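Local coordinates for metallo-beta-lactamase domain-containing protein (Enterococcus faecalis, PDB 2AZ4) that is of unknown function but carries a two-zinc metallo-beta-lactamase-type site and, judging by its family, may be an RNA-binding exonuclease, at residues T210-M215 with V399-H404. Residues are numbered along the deposited sequence; the frame is centred on the assembly and turned at random.
With ZN (zinc ion), chain D.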
loop_
_atom_site.group_PDB
_atom_site.type_symbol
_atom_site.label_atom_id
_atom_site.label_comp_id
_atom_site.label_asym_id
_atom_site.label_seq_id
_atom_site.Cartn_x
_atom_site.Cartn_y
_atom_site.Cartn_z
ATOM N N THR A 210 -17.836 9.052 14.711
ATOM C CA THR A 210 -17.688 7.615 14.892
ATOM C C THR A 210 -17.355 7.278 16.343
ATOM O O THR A 210 -16.613 8.007 16.999
ATOM C CB THR A 210 -16.641 6.991 13.915
ATOM O OG1 THR A 210 -16.723 5.562 13.982
ATOM C CG2 THR A 210 -15.234 7.423 14.241
ATOM N N GLU A 211 -17.882 6.164 16.838
ATOM C CA GLU A 211 -17.641 5.779 18.237
ATOM C C GLU A 211 -16.233 5.306 18.464
ATOM O O GLU A 211 -15.701 5.423 19.558
ATOM C CB GLU A 211 -18.572 4.660 18.649
ATOM C CG GLU A 211 -20.004 5.029 18.533
ATOM C CD GLU A 211 -20.921 3.858 18.733
ATOM O OE1 GLU A 211 -21.998 3.870 18.080
ATOM O OE2 GLU A 211 -20.566 2.953 19.538
ATOM N N LEU A 212 -15.615 4.746 17.433
ATOM C CA LEU A 212 -14.281 4.226 17.586
ATOM C C LEU A 212 -13.524 4.369 16.270
ATOM O O LEU A 212 -13.844 3.693 15.281
ATOM C CB LEU A 212 -14.347 2.764 18.032
ATOM C CG LEU A 212 -13.039 2.125 18.481
ATOM C CD1 LEU A 212 -12.754 2.464 19.957
ATOM C CD2 LEU A 212 -13.159 0.625 18.289
ATOM N N LEU A 213 -12.539 5.268 16.274
ATOM C CA LEU A 213 -11.701 5.541 15.119
ATOM C C LEU A 213 -10.360 4.830 15.255
ATOM O O LEU A 213 -9.514 5.241 16.053
ATOM C CB LEU A 213 -11.483 7.053 14.964
ATOM C CG LEU A 213 -10.594 7.529 13.795
ATOM C CD1 LEU A 213 -11.207 7.074 12.505
ATOM C CD2 LEU A 213 -10.479 9.056 13.792
ATOM N N MET A 214 -10.185 3.772 14.470
ATOM C CA MET A 214 -8.939 3.021 14.387
ATOM C C MET A 214 -8.081 3.638 13.279
ATOM O O MET A 214 -8.341 3.424 12.102
ATOM C CB MET A 214 -9.219 1.521 14.152
ATOM C CG MET A 214 -9.968 0.840 15.334
ATOM S SD MET A 214 -10.803 -0.730 15.002
ATOM C CE MET A 214 -12.065 -0.177 13.867
ATOM N N MET A 215 -7.073 4.413 13.674
ATOM C CA MET A 215 -6.344 5.298 12.763
ATOM C C MET A 215 -4.830 5.110 12.756
ATOM O O MET A 215 -4.192 5.050 13.815
ATOM C CB MET A 215 -6.695 6.765 13.081
ATOM C CG MET A 215 -5.898 7.829 12.301
ATOM S SD MET A 215 -6.660 9.449 12.566
ATOM C CE MET A 215 -5.592 10.489 11.576
ATOM N N VAL A 399 -13.987 7.958 20.591
ATOM C CA VAL A 399 -12.819 7.241 21.072
ATOM C C VAL A 399 -11.853 7.050 19.904
ATOM O O VAL A 399 -12.255 6.616 18.819
ATOM C CB VAL A 399 -13.171 5.847 21.651
ATOM C CG1 VAL A 399 -11.920 5.202 22.228
ATOM C CG2 VAL A 399 -14.284 5.929 22.735
ATOM N N LEU A 400 -10.588 7.376 20.141
ATOM C CA LEU A 400 -9.520 7.239 19.151
ATOM C C LEU A 400 -8.618 6.073 19.532
ATOM O O LEU A 400 -8.191 5.968 20.696
ATOM C CB LEU A 400 -8.711 8.545 19.104
ATOM C CG LEU A 400 -7.795 9.050 17.965
ATOM C CD1 LEU A 400 -6.377 9.237 18.445
ATOM C CD2 LEU A 400 -7.868 8.302 16.612
ATOM N N VAL A 401 -8.322 5.199 18.558
ATOM C CA VAL A 401 -7.368 4.119 18.766
ATOM C C VAL A 401 -6.191 4.239 17.784
ATOM O O VAL A 401 -6.346 3.856 16.622
ATOM C CB VAL A 401 -8.038 2.715 18.550
ATOM C CG1 VAL A 401 -7.069 1.578 18.918
ATOM C CG2 VAL A 401 -9.310 2.596 19.315
ATOM N N PRO A 402 -5.027 4.783 18.220
ATOM C CA PRO A 402 -3.892 4.740 17.305
ATOM C C PRO A 402 -3.449 3.308 16.994
ATOM O O PRO A 402 -3.406 2.444 17.893
ATOM C CB PRO A 402 -2.793 5.486 18.068
ATOM C CG PRO A 402 -3.554 6.350 19.074
ATOM C CD PRO A 402 -4.681 5.486 19.470
ATOM N N ILE A 403 -3.167 3.074 15.710
ATOM C CA ILE A 403 -2.631 1.808 15.212
ATOM C C ILE A 403 -1.644 2.145 14.105
ATOM O O ILE A 403 -1.524 3.303 13.738
ATOM C CB ILE A 403 -3.731 0.892 14.648
ATOM C CG1 ILE A 403 -4.504 1.611 13.514
ATOM C CG2 ILE A 403 -4.612 0.368 15.778
ATOM C CD1 ILE A 403 -5.472 0.729 12.748
ATOM N N HIS A 404 -0.922 1.137 13.612
ATOM C CA HIS A 404 0.013 1.319 12.506
ATOM C C HIS A 404 0.946 2.499 12.842
ATOM O O HIS A 404 1.050 3.474 12.087
ATOM C CB HIS A 404 -0.785 1.558 11.207
ATOM C CG HIS A 404 -0.141 1.020 9.970
ATOM N ND1 HIS A 404 0.366 -0.260 9.888
ATOM C CD2 HIS A 404 0.030 1.574 8.747
ATOM C CE1 HIS A 404 0.841 -0.461 8.670
ATOM N NE2 HIS A 404 0.648 0.639 7.960
HETATM ZN ZN ZN D . 0.720 0.596 5.671
HETATM O O HOH W 1 1.477 0.271 3.484
HETATM O O HOH W 2 2.604 1.984 5.599
#
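Strands 212-215 and 399-403 run side by side in the same direction, their axes 19° apart, and one strand is joined to the other through every second residue by backbone hydrogen bonds. L213 N donates to V399 O at 2.9 Å, nearly along the C=O axis; L213 O accepts from V401 N, V401 O from M215 N, and M215 O from I403 N at 2.9 Å, the last three donors standing above the carbonyl planes. Before this ladder, V399 N makes a weak hydrogen bond to E211 O.

On one face, L212 and V399 lie abreast, and the CD1 branch of L212, whose CG is anti to the backbone N (chi1 -170°), also runs obliquely onto V401, touching its CG2 at 3.5 Å. M214 lies alongside V401, CG against CB at 4.2 Å. V9 and F11 of strand 7-13 pack on L212, M214 and V401, making them part of the packing between two sheets. I403 holds CG1 in the crowded position between N and carbonyl carbon (chi1 57°), which lays CG1 against M215 O and carries CD1 to within 4.1 Å of M214 CB.

The other face bears L213, L400 and M215. L213 and L400 point the same way with their CD2 methyls 3.9 Å apart, and L400 CD2 also meets M215 CB. The extended M215 chain leads away from L400 to helix 385-395, whose L388, I391 and I392 receive it, while I395 packs on L213.

Just past I403, H404 turns its ring away from the strand pair and binds zinc through NE2 at 2.3 Å, beside two waters, D96, H97 and D189. Helix outside, sheet against sheet inside and a metal-binding histidine directly after I403 fit the alpha-beta/beta-alpha metallo-beta-lactamase fold.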